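Local structure of probable glutamine-binding lipoprotein GlnH (GLNBP) (Mycobacterium tuberculosis, 6H20) at residues 151-156 with 203-208; 215-218 with 224-227; 235-240 with 248-253. The protein probably captures amino acids such as aspartate outside the cell membrane and regulates protein kinase G activity to control glutamate metabolism. All coordinates share one frame; numbering follows the deposited sequence.

Contact 1 (151-156 with 203-208)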
ATOM      1  N   SER A 151     -23.165   9.866  -9.233  1.00 20.20           N
ATOM      2  CA  SER A 151     -23.691   9.003  -8.189  1.00 19.92           C
ATOM      3  C   SER A 151     -24.115   9.837  -6.982  1.00 20.21           C
ATOM      4  O   SER A 151     -23.445  10.816  -6.636  1.00 21.64           O
ATOM      5  CB  SER A 151     -22.602   8.025  -7.749  1.00 21.24           C
ATOM      6  OG  SER A 151     -23.002   7.293  -6.596  1.00 20.99           O
ATOM      7  N   PRO A 152     -25.197   9.456  -6.300  1.00 23.53           N
ATOM      8  CA  PRO A 152     -25.579  10.142  -5.063  1.00 24.69           C
ATOM      9  C   PRO A 152     -24.740   9.746  -3.857  1.00 23.00           C
ATOM     10  O   PRO A 152     -24.951  10.299  -2.770  1.00 29.00           O
ATOM     11  CB  PRO A 152     -27.035   9.698  -4.867  1.00 24.99           C
ATOM     12  CG  PRO A 152     -27.097   8.356  -5.488  1.00 28.14           C
ATOM     13  CD  PRO A 152     -26.166   8.417  -6.684  1.00 26.12           C
ATOM     14  N   ILE A 153     -23.798   8.815  -4.017  1.00 22.38           N
ATOM     15  CA  ILE A 153     -23.010   8.330  -2.885  1.00 22.99           C
ATOM     16  C   ILE A 153     -22.061   9.430  -2.424  1.00 23.95           C
ATOM     17  O   ILE A 153     -21.182   9.865  -3.175  1.00 26.88           O
ATOM     18  CB  ILE A 153     -22.233   7.065  -3.276  1.00 23.07           C
ATOM     19  CG1 ILE A 153     -23.185   5.909  -3.593  1.00 20.75           C
ATOM     20  CG2 ILE A 153     -21.241   6.671  -2.176  1.00 23.53           C
ATOM     21  CD1 ILE A 153     -22.482   4.697  -4.202  1.00 21.19           C
ATOM     22  N   THR A 154     -22.228   9.886  -1.175  1.00 23.94           N
ATOM     23  CA  THR A 154     -21.286  10.832  -0.577  1.00 25.99           C
ATOM     24  C   THR A 154     -20.862  10.488   0.844  1.00 25.07           C
ATOM     25  O   THR A 154     -19.966  11.154   1.373  1.00 29.19           O
ATOM     26  CB  THR A 154     -21.830  12.270  -0.586  1.00 27.37           C
ATOM     27  OG1 THR A 154     -22.956  12.361   0.293  1.00 31.31           O
ATOM     28  CG2 THR A 154     -22.228  12.695  -1.987  1.00 29.16           C
ATOM     29  N   LYS A 155     -21.477   9.497   1.483  1.00 25.53           N
ATOM     30  CA  LYS A 155     -21.107   9.141   2.845  1.00 25.87           C
ATOM     31  C   LYS A 155     -21.160   7.632   3.011  1.00 20.22           C
ATOM     32  O   LYS A 155     -21.665   6.903   2.152  1.00 21.68           O
ATOM     33  CB  LYS A 155     -21.970   9.856   3.891  1.00 31.54           C
ATOM     34  CG  LYS A 155     -23.445   9.798   3.630  1.00 35.24           C
ATOM     35  CD  LYS A 155     -24.174  10.746   4.562  1.00 39.41           C
ATOM     36  CE  LYS A 155     -25.455  11.252   3.941  1.00 44.01           C
ATOM     37  NZ  LYS A 155     -26.393  10.140   3.637  1.00 45.62           N
ATOM     38  N   VAL A 156     -20.599   7.166   4.126  1.00 22.15           N
ATOM     39  CA  VAL A 156     -20.452   5.730   4.344  1.00 22.09           C
ATOM     40  C   VAL A 156     -21.804   5.028   4.324  1.00 25.85           C
ATOM     41  O   VAL A 156     -21.937   3.932   3.763  1.00 22.10           O
ATOM     42  CB  VAL A 156     -19.687   5.472   5.651  1.00 20.93           C
ATOM     43  CG1 VAL A 156     -19.613   3.980   5.942  1.00 26.17           C
ATOM     44  CG2 VAL A 156     -18.307   6.055   5.538  1.00 20.39           C
ATOM     45  N   ILE A 203     -20.453  -2.599 -10.578  1.00 24.57           N
ATOM     46  CA  ILE A 203     -20.432  -2.221  -9.171  1.00 21.36           C
ATOM     47  C   ILE A 203     -20.867  -0.760  -9.092  1.00 21.28           C
ATOM     48  O   ILE A 203     -21.017  -0.076 -10.105  1.00 22.90           O
ATOM     49  CB  ILE A 203     -19.025  -2.381  -8.548  1.00 20.57           C
ATOM     50  CG1 ILE A 203     -18.025  -1.565  -9.368  1.00 20.63           C
ATOM     51  CG2 ILE A 203     -18.619  -3.855  -8.476  1.00 23.56           C
ATOM     52  CD1 ILE A 203     -16.649  -1.445  -8.727  1.00 21.19           C
ATOM     53  N   ASP A 204     -21.032  -0.265  -7.867  1.00 19.37           N
ATOM     54  CA  ASP A 204     -21.467   1.110  -7.655  1.00 18.89           C
ATOM     55  C   ASP A 204     -20.395   2.019  -7.073  1.00 16.87           C
ATOM     56  O   ASP A 204     -20.439   3.237  -7.303  1.00 18.66           O
ATOM     57  CB  ASP A 204     -22.691   1.127  -6.736  1.00 19.76           C
ATOM     58  CG  ASP A 204     -23.816   0.291  -7.290  1.00 23.46           C
ATOM     59  OD1 ASP A 204     -24.259   0.592  -8.420  1.00 26.70           O
ATOM     60  OD2 ASP A 204     -24.226  -0.681  -6.619  1.00 22.58           O
ATOM     61  N   ALA A 205     -19.427   1.464  -6.350  1.00 15.91           N
ATOM     62  CA  ALA A 205     -18.382   2.275  -5.749  1.00 15.83           C
ATOM     63  C   ALA A 205     -17.190   1.389  -5.425  1.00 13.55           C
ATOM     64  O   ALA A 205     -17.296   0.158  -5.372  1.00 15.64           O
ATOM     65  CB  ALA A 205     -18.881   2.965  -4.475  1.00 16.05           C
ATOM     66  N   VAL A 206     -16.047   2.036  -5.213  1.00 14.32           N
ATOM     67  CA  VAL A 206     -14.835   1.380  -4.735  1.00 14.15           C
ATOM     68  C   VAL A 206     -14.450   2.048  -3.424  1.00 15.02           C
ATOM     69  O   VAL A 206     -14.586   3.265  -3.289  1.00 16.59           O
ATOM     70  CB  VAL A 206     -13.698   1.538  -5.763  1.00 14.14           C
ATOM     71  CG1 VAL A 206     -12.461   0.747  -5.328  1.00 15.09           C
ATOM     72  CG2 VAL A 206     -14.164   1.070  -7.119  1.00 17.06           C
ATOM     73  N   SER A 207     -13.961   1.278  -2.453  1.00 14.77           N
ATOM     74  CA  SER A 207     -13.503   1.896  -1.214  1.00 13.78           C
ATOM     75  C   SER A 207     -12.131   1.363  -0.842  1.00 14.34           C
ATOM     76  O   SER A 207     -11.973   0.161  -0.596  1.00 15.47           O
ATOM     77  CB  SER A 207     -14.486   1.683  -0.059  1.00 13.98           C
ATOM     78  OG  SER A 207     -14.022   2.356   1.110  1.00 15.19           O
ATOM     79  N   THR A 208     -11.148   2.257  -0.786  1.00 13.73           N
ATOM     80  CA  THR A 208      -9.797   1.914  -0.331  1.00 13.31           C
ATOM     81  C   THR A 208      -9.059   3.217  -0.045  1.00 13.35           C
ATOM     82  O   THR A 208      -9.662   4.300  -0.040  1.00 13.56           O
ATOM     83  CB  THR A 208      -9.055   1.000  -1.323  1.00 11.87           C
ATOM     84  OG1 THR A 208      -7.824   0.562  -0.739  1.00 13.78           O
ATOM     85  CG2 THR A 208      -8.706   1.694  -2.634  1.00 14.11           C
TER
HETATM   86  O   HOH W   1     -22.586   4.569  -8.191  1.00 38.21           O
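The terminal methyl of Ile153 makes the direct contact between the loop 151-156 and the strand that begins at Ala205. Its CD1 rests 4.0 Å from Ala205 CB, an apolar meeting of two methyl groups. The same CD1 lies 4.0 Å from the carbonyl oxygen of Asp204, and Asp204 CB is a looser neighbour beyond. An extended branch brings the methyl so far: with chi2 at 171°, CG1 and CD1 continue the line of the side chain toward the strand. Beside this apolar touch runs a polar bridge. A water donates to Asp204 O at 2.7 Å and also bonds to Ser151 OG at 3.2 Å, joining the two segments where no direct hydrogen bond does. Ser151 OG has a second task, accepting from the backbone N of Ile153 at 3.1 Å with a nearly straight N-H...O angle of 166°. This is an ST turn, and it ties the backbone of Ile153 to the same hydroxyl that meets the water. Strand 205-207 belongs to the mixed sheet of a bacterial solute-binding protein of family 3, lying between the antiparallel strand 139-148 and the parallel strand 163-167, and residues 151-156 sit in the connection between those two neighbours. Leu159 of that connection also packs on Ile153. Asp204 OD1 forms a salt bridge with Arg163, while the backbone of Ala205 is bonded to Arg163 and Cys165. Farther along, Thr208 touches the bound asparagine and its OG1 is hydrogen-bonded to Ser172 OG.

Contact 2 (215-218 with 224-227)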
ATOM      1  N   GLY A 215      -5.129   7.310  -7.921  1.00 15.93           N
ATOM      2  CA  GLY A 215      -4.591   6.673  -9.109  1.00 17.08           C
ATOM      3  C   GLY A 215      -5.685   6.217 -10.056  1.00 15.86           C
ATOM      4  O   GLY A 215      -5.540   6.296 -11.283  1.00 18.32           O
ATOM      5  N   LEU A 216      -6.797   5.730  -9.498  1.00 15.70           N
ATOM      6  CA  LEU A 216      -7.931   5.346 -10.336  1.00 16.15           C
ATOM      7  C   LEU A 216      -8.579   6.565 -10.988  1.00 15.17           C
ATOM      8  O   LEU A 216      -8.983   6.506 -12.162  1.00 16.13           O
ATOM      9  CB  LEU A 216      -8.946   4.544  -9.516  1.00 15.29           C
ATOM     10  CG  LEU A 216      -8.385   3.274  -8.868  1.00 17.82           C
ATOM     11  CD1 LEU A 216      -9.522   2.529  -8.201  1.00 21.85           C
ATOM     12  CD2 LEU A 216      -7.674   2.401  -9.897  1.00 22.99           C
ATOM     13  N   VAL A 217      -8.690   7.677 -10.252  1.00 15.28           N
ATOM     14  CA  VAL A 217      -9.232   8.912 -10.830  1.00 15.10           C
ATOM     15  C   VAL A 217      -8.375   9.385 -11.993  1.00 16.30           C
ATOM     16  O   VAL A 217      -8.888   9.889 -12.997  1.00 19.21           O
ATOM     17  CB  VAL A 217      -9.362  10.009  -9.759  1.00 15.43           C
ATOM     18  CG1 VAL A 217      -9.688  11.368 -10.403  1.00 20.93           C
ATOM     19  CG2 VAL A 217     -10.424   9.637  -8.751  1.00 15.66           C
ATOM     20  N   GLU A 218      -7.052   9.260 -11.869  1.00 17.08           N
ATOM     21  CA  GLU A 218      -6.183   9.698 -12.956  1.00 15.64           C
ATOM     22  C   GLU A 218      -6.451   8.916 -14.229  1.00 20.51           C
ATOM     23  O   GLU A 218      -6.312   9.460 -15.331  1.00 24.01           O
ATOM     24  CB  GLU A 218      -4.712   9.572 -12.555  1.00 19.48           C
ATOM     25  CG  GLU A 218      -4.307  10.475 -11.412  1.00 31.06           C
ATOM     26  CD  GLU A 218      -3.409  11.615 -11.848  1.00 38.78           C
ATOM     27  OE1 GLU A 218      -3.516  12.044 -13.014  1.00 41.50           O
ATOM     28  OE2 GLU A 218      -2.594  12.081 -11.023  1.00 40.41           O
ATOM     29  N   HIS A 224     -14.903  10.450  -8.918  1.00 15.76           N
ATOM     30  CA  HIS A 224     -14.437  11.381  -7.896  1.00 14.93           C
ATOM     31  C   HIS A 224     -14.422  10.702  -6.530  1.00 14.40           C
ATOM     32  O   HIS A 224     -15.104   9.698  -6.295  1.00 16.80           O
ATOM     33  CB  HIS A 224     -15.218  12.718  -7.881  1.00 15.77           C
ATOM     34  CG  HIS A 224     -16.655  12.608  -7.466  1.00 15.99           C
ATOM     35  ND1 HIS A 224     -17.445  13.723  -7.264  1.00 20.62           N
ATOM     36  CD2 HIS A 224     -17.449  11.537  -7.219  1.00 16.23           C
ATOM     37  CE1 HIS A 224     -18.659  13.342  -6.907  1.00 23.51           C
ATOM     38  NE2 HIS A 224     -18.690  12.021  -6.876  1.00 18.18           N
ATOM     39  N   ILE A 225     -13.637  11.282  -5.619  1.00 15.75           N
ATOM     40  CA  ILE A 225     -13.464  10.751  -4.275  1.00 14.98           C
ATOM     41  C   ILE A 225     -14.358  11.534  -3.330  1.00 16.67           C
ATOM     42  O   ILE A 225     -14.369  12.776  -3.350  1.00 17.06           O
ATOM     43  CB  ILE A 225     -11.993  10.853  -3.846  1.00 13.77           C
ATOM     44  CG1 ILE A 225     -11.118   9.965  -4.740  1.00 13.88           C
ATOM     45  CG2 ILE A 225     -11.831  10.452  -2.376  1.00 16.20           C
ATOM     46  CD1 ILE A 225      -9.610  10.194  -4.563  1.00 16.59           C
ATOM     47  N   VAL A 226     -15.112  10.808  -2.507  1.00 15.58           N
ATOM     48  CA  VAL A 226     -16.107  11.386  -1.616  1.00 17.74           C
ATOM     49  C   VAL A 226     -15.976  10.751  -0.238  1.00 18.44           C
ATOM     50  O   VAL A 226     -15.304   9.730  -0.048  1.00 19.58           O
ATOM     51  CB  VAL A 226     -17.543  11.209  -2.154  1.00 19.71           C
ATOM     52  CG1 VAL A 226     -17.685  11.848  -3.534  1.00 19.54           C
ATOM     53  CG2 VAL A 226     -17.910   9.737  -2.221  1.00 21.08           C
ATOM     54  N   GLY A 227     -16.632  11.382   0.730  1.00 20.35           N
ATOM     55  CA  GLY A 227     -16.810  10.808   2.042  1.00 23.91           C
ATOM     56  C   GLY A 227     -15.717  11.157   3.027  1.00 22.37           C
ATOM     57  O   GLY A 227     -14.688  11.744   2.688  1.00 19.77           O
TER
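Val217 lays its CG2 methyl over the near part of Ile225, meeting CG1 of that side chain at 4.1 Å. The two side chains cross at a slant, and the overlap is between one methyl and one methylene. Ile225 leaves its backbone to the flank of the helix, yet its CG1 branch ends nearer the helix. With CG1 of Val217 anti to the backbone N (chi1 170°), CG2 lies anti to the carbonyl carbon and faces the strand. A looser touch follows at His224, whose CA lies 4.5 Å from Val217 CG2. The CB of His224 points away from the helix, and Val226 CG1 lies 3.5 Å above one face of the His224 ring, offset toward the rim. Leu146 of strand 139-148 packs on Leu216 and Val217, and that strand also bonds to the backbone of His224 and Val226. Helix 210-219 leads from strand 205-207 to strand 223-226, which flank the antiparallel strand 139-148 and run parallel to each other: a beta-alpha-beta crossover with one strand between, within the solute-binding protein fold.

Contact 3 (235-240 with 248-253)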
ATOM      1  N   TYR A 235       1.543   3.423   5.600  1.00 14.13           N
ATOM      2  CA  TYR A 235       2.298   2.458   4.807  1.00 13.86           C
ATOM      3  C   TYR A 235       3.667   2.189   5.414  1.00 13.04           C
ATOM      4  O   TYR A 235       4.390   3.112   5.798  1.00 15.02           O
ATOM      5  CB  TYR A 235       2.536   2.992   3.397  1.00 14.43           C
ATOM      6  CG  TYR A 235       1.314   3.147   2.525  1.00 15.15           C
ATOM      7  CD1 TYR A 235       0.047   2.750   2.947  1.00 14.29           C
ATOM      8  CD2 TYR A 235       1.441   3.704   1.275  1.00 16.73           C
ATOM      9  CE1 TYR A 235      -1.079   2.905   2.107  1.00 15.66           C
ATOM     10  CE2 TYR A 235       0.344   3.857   0.440  1.00 16.21           C
ATOM     11  CZ  TYR A 235      -0.903   3.464   0.855  1.00 15.97           C
ATOM     12  OH  TYR A 235      -1.979   3.630  -0.007  1.00 14.55           O
ATOM     13  N   GLY A 236       4.043   0.917   5.450  1.00 14.96           N
ATOM     14  CA  GLY A 236       5.380   0.537   5.848  1.00 14.79           C
ATOM     15  C   GLY A 236       5.970  -0.394   4.807  1.00 16.81           C
ATOM     16  O   GLY A 236       5.251  -1.032   4.032  1.00 15.59           O
ATOM     17  N   VAL A 237       7.298  -0.458   4.788  1.00 14.93           N
ATOM     18  CA  VAL A 237       7.994  -1.479   4.008  1.00 14.31           C
ATOM     19  C   VAL A 237       7.919  -2.776   4.794  1.00 15.05           C
ATOM     20  O   VAL A 237       8.341  -2.833   5.952  1.00 16.26           O
ATOM     21  CB  VAL A 237       9.453  -1.077   3.751  1.00 13.47           C
ATOM     22  CG1 VAL A 237      10.210  -2.213   3.056  1.00 16.55           C
ATOM     23  CG2 VAL A 237       9.515   0.213   2.958  1.00 15.04           C
ATOM     24  N   GLY A 238       7.352  -3.816   4.177  1.00 15.77           N
ATOM     25  CA  GLY A 238       7.185  -5.098   4.847  1.00 16.41           C
ATOM     26  C   GLY A 238       8.450  -5.937   4.734  1.00 16.24           C
ATOM     27  O   GLY A 238       9.084  -5.987   3.684  1.00 17.90           O
ATOM     28  N   ILE A 239       8.825  -6.560   5.852  1.00 15.25           N
ATOM     29  CA  ILE A 239      10.093  -7.262   6.001  1.00 15.87           C
ATOM     30  C   ILE A 239       9.817  -8.543   6.774  1.00 17.61           C
ATOM     31  O   ILE A 239       8.902  -8.601   7.599  1.00 22.42           O
ATOM     32  CB  ILE A 239      11.113  -6.353   6.738  1.00 17.30           C
ATOM     33  CG1 ILE A 239      11.479  -5.159   5.850  1.00 18.94           C
ATOM     34  CG2 ILE A 239      12.373  -7.136   7.157  1.00 18.28           C
ATOM     35  CD1 ILE A 239      12.122  -3.993   6.576  1.00 17.04           C
ATOM     36  N   ASN A 240      10.605  -9.583   6.497  1.00 19.12           N
ATOM     37  CA  ASN A 240      10.455 -10.825   7.245  1.00 21.67           C
ATOM     38  C   ASN A 240      10.591 -10.561   8.744  1.00 21.63           C
ATOM     39  O   ASN A 240      11.440  -9.778   9.184  1.00 22.56           O
ATOM     40  CB  ASN A 240      11.486 -11.855   6.787  1.00 22.07           C
ATOM     41  CG  ASN A 240      11.457 -13.112   7.625  1.00 25.83           C
ATOM     42  OD1 ASN A 240      12.069 -13.172   8.697  1.00 27.71           O
ATOM     43  ND2 ASN A 240      10.754 -14.132   7.142  1.00 29.82           N
ATOM     44  N   ARG A 248      16.150  -2.055  10.479  1.00 18.54           N
ATOM     45  CA  ARG A 248      16.983  -0.902  10.808  1.00 16.07           C
ATOM     46  C   ARG A 248      17.577  -0.275   9.555  1.00 16.84           C
ATOM     47  O   ARG A 248      17.629   0.952   9.442  1.00 18.43           O
ATOM     48  CB  ARG A 248      18.085  -1.289  11.798  1.00 16.64           C
ATOM     49  CG  ARG A 248      17.552  -1.854  13.093  1.00 16.66           C
ATOM     50  CD  ARG A 248      18.703  -2.089  14.066  1.00 20.82           C
ATOM     51  NE  ARG A 248      18.276  -2.805  15.266  1.00 20.14           N
ATOM     52  CZ  ARG A 248      17.723  -2.219  16.326  1.00 25.00           C
ATOM     53  NH1 ARG A 248      17.523  -0.905  16.334  1.00 24.55           N
ATOM     54  NH2 ARG A 248      17.362  -2.951  17.376  1.00 27.50           N
ATOM     55  N   PHE A 249      18.024  -1.100   8.602  1.00 17.46           N
ATOM     56  CA  PHE A 249      18.601  -0.569   7.371  1.00 17.41           C
ATOM     57  C   PHE A 249      17.583   0.273   6.610  1.00 15.74           C
ATOM     58  O   PHE A 249      17.872   1.415   6.222  1.00 16.86           O
ATOM     59  CB  PHE A 249      19.128  -1.706   6.479  1.00 20.12           C
ATOM     60  CG  PHE A 249      19.904  -1.215   5.291  1.00 16.36           C
ATOM     61  CD1 PHE A 249      19.245  -0.775   4.135  1.00 16.33           C
ATOM     62  CD2 PHE A 249      21.292  -1.139   5.345  1.00 17.88           C
ATOM     63  CE1 PHE A 249      19.963  -0.292   3.056  1.00 16.84           C
ATOM     64  CE2 PHE A 249      22.012  -0.660   4.276  1.00 16.49           C
ATOM     65  CZ  PHE A 249      21.352  -0.230   3.130  1.00 17.33           C
ATOM     66  N   VAL A 250      16.387  -0.281   6.371  1.00 15.77           N
ATOM     67  CA  VAL A 250      15.356   0.463   5.645  1.00 16.08           C
ATOM     68  C   VAL A 250      14.973   1.729   6.398  1.00 16.48           C
ATOM     69  O   VAL A 250      14.745   2.783   5.794  1.00 15.59           O
ATOM     70  CB  VAL A 250      14.136  -0.439   5.376  1.00 15.97           C
ATOM     71  CG1 VAL A 250      12.993   0.368   4.776  1.00 16.72           C
ATOM     72  CG2 VAL A 250      14.527  -1.584   4.430  1.00 17.80           C
ATOM     73  N   ASN A 251      14.927   1.666   7.725  1.00 16.58           N
ATOM     74  CA  ASN A 251      14.608   2.882   8.462  1.00 16.20           C
ATOM     75  C   ASN A 251      15.686   3.939   8.279  1.00 16.43           C
ATOM     76  O   ASN A 251      15.380   5.139   8.287  1.00 15.44           O
ATOM     77  CB  ASN A 251      14.345   2.558   9.934  1.00 17.30           C
ATOM     78  CG  ASN A 251      13.015   1.855  10.120  1.00 17.31           C
ATOM     79  OD1 ASN A 251      12.160   1.914   9.229  1.00 17.95           O
ATOM     80  ND2 ASN A 251      12.814   1.218  11.266  1.00 16.60           N
ATOM     81  N   GLY A 252      16.944   3.515   8.100  1.00 14.44           N
ATOM     82  CA  GLY A 252      17.984   4.454   7.723  1.00 16.99           C
ATOM     83  C   GLY A 252      17.716   5.111   6.378  1.00 14.48           C
ATOM     84  O   GLY A 252      17.867   6.331   6.230  1.00 16.37           O
ATOM     85  N   THR A 253      17.310   4.314   5.379  1.00 16.11           N
ATOM     86  CA  THR A 253      16.936   4.882   4.085  1.00 15.50           C
ATOM     87  C   THR A 253      15.810   5.888   4.240  1.00 13.55           C
ATOM     88  O   THR A 253      15.837   6.967   3.629  1.00 16.64           O
ATOM     89  CB  THR A 253      16.493   3.777   3.115  1.00 14.80           C
ATOM     90  OG1 THR A 253      17.548   2.816   2.966  1.00 18.88           O
ATOM     91  CG2 THR A 253      16.180   4.379   1.747  1.00 15.47           C
TER
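With chi1 of Val250 at 173°, its CG1 lies trans to the backbone N and its CG2 beside that N, and the two methyls part to meet different residues of segment 235-240. CG1 goes to Val237, approaching Val237 CG2 to 3.9 Å. It also comes within 4.0 Å of Val237 CB, so this methyl sits over the branch point of its partner and not merely against one arm. The second methyl meets Ile239 tip to tip, Val250 CG2 lying 4.0 Å from Ile239 CD1. The Ile239 branch that gets there starts next to the backbone N (chi1 -67°) and then runs out extended. Val237 and Ile239 both direct their CB atoms at the helix, and the residue between them, Gly238, adds no side chain. One helix valine is therefore received by two branched residues, a wholly apolar and buried contact with no hydrogen bond across it. At the start of segment 235-240, Tyr235 touches the bound asparagine and bonds through OH to Asp209. In the surrounding fold, Val237 and Ile239 also pack on Ile117 of strand 117-118, an antiparallel neighbour of strand 232-240, while Phe249 and Thr253 of helix 244-259 lie against helix 77-90, so the helix packs on this sheet with one flank and on helix 77-90 with an adjoining one.

In the fold
Contacts 1 and 3 are buried, whereas contact 2 lies near the surface, but all three reach the same mixed sheet. Contacts 1 and 2 share one side of the molecule, with strand 205-207 leading directly into helix 210-219, and they touch where Val226 CG2 comes 3.4 Å from Ile153 O. Contact 3 is on the opposite side of the chain's centre, its own centre about 33 Å from that of contact 1 and about 29 Å from that of contact 2. Their chemistry differs with the elements joined and not with burial: the loop-to-strand contact 1 adds a bridging water to its methyl packing, while the two helix-to-strand contacts are apolar, sparse in contact 2 and two-pronged in contact 3.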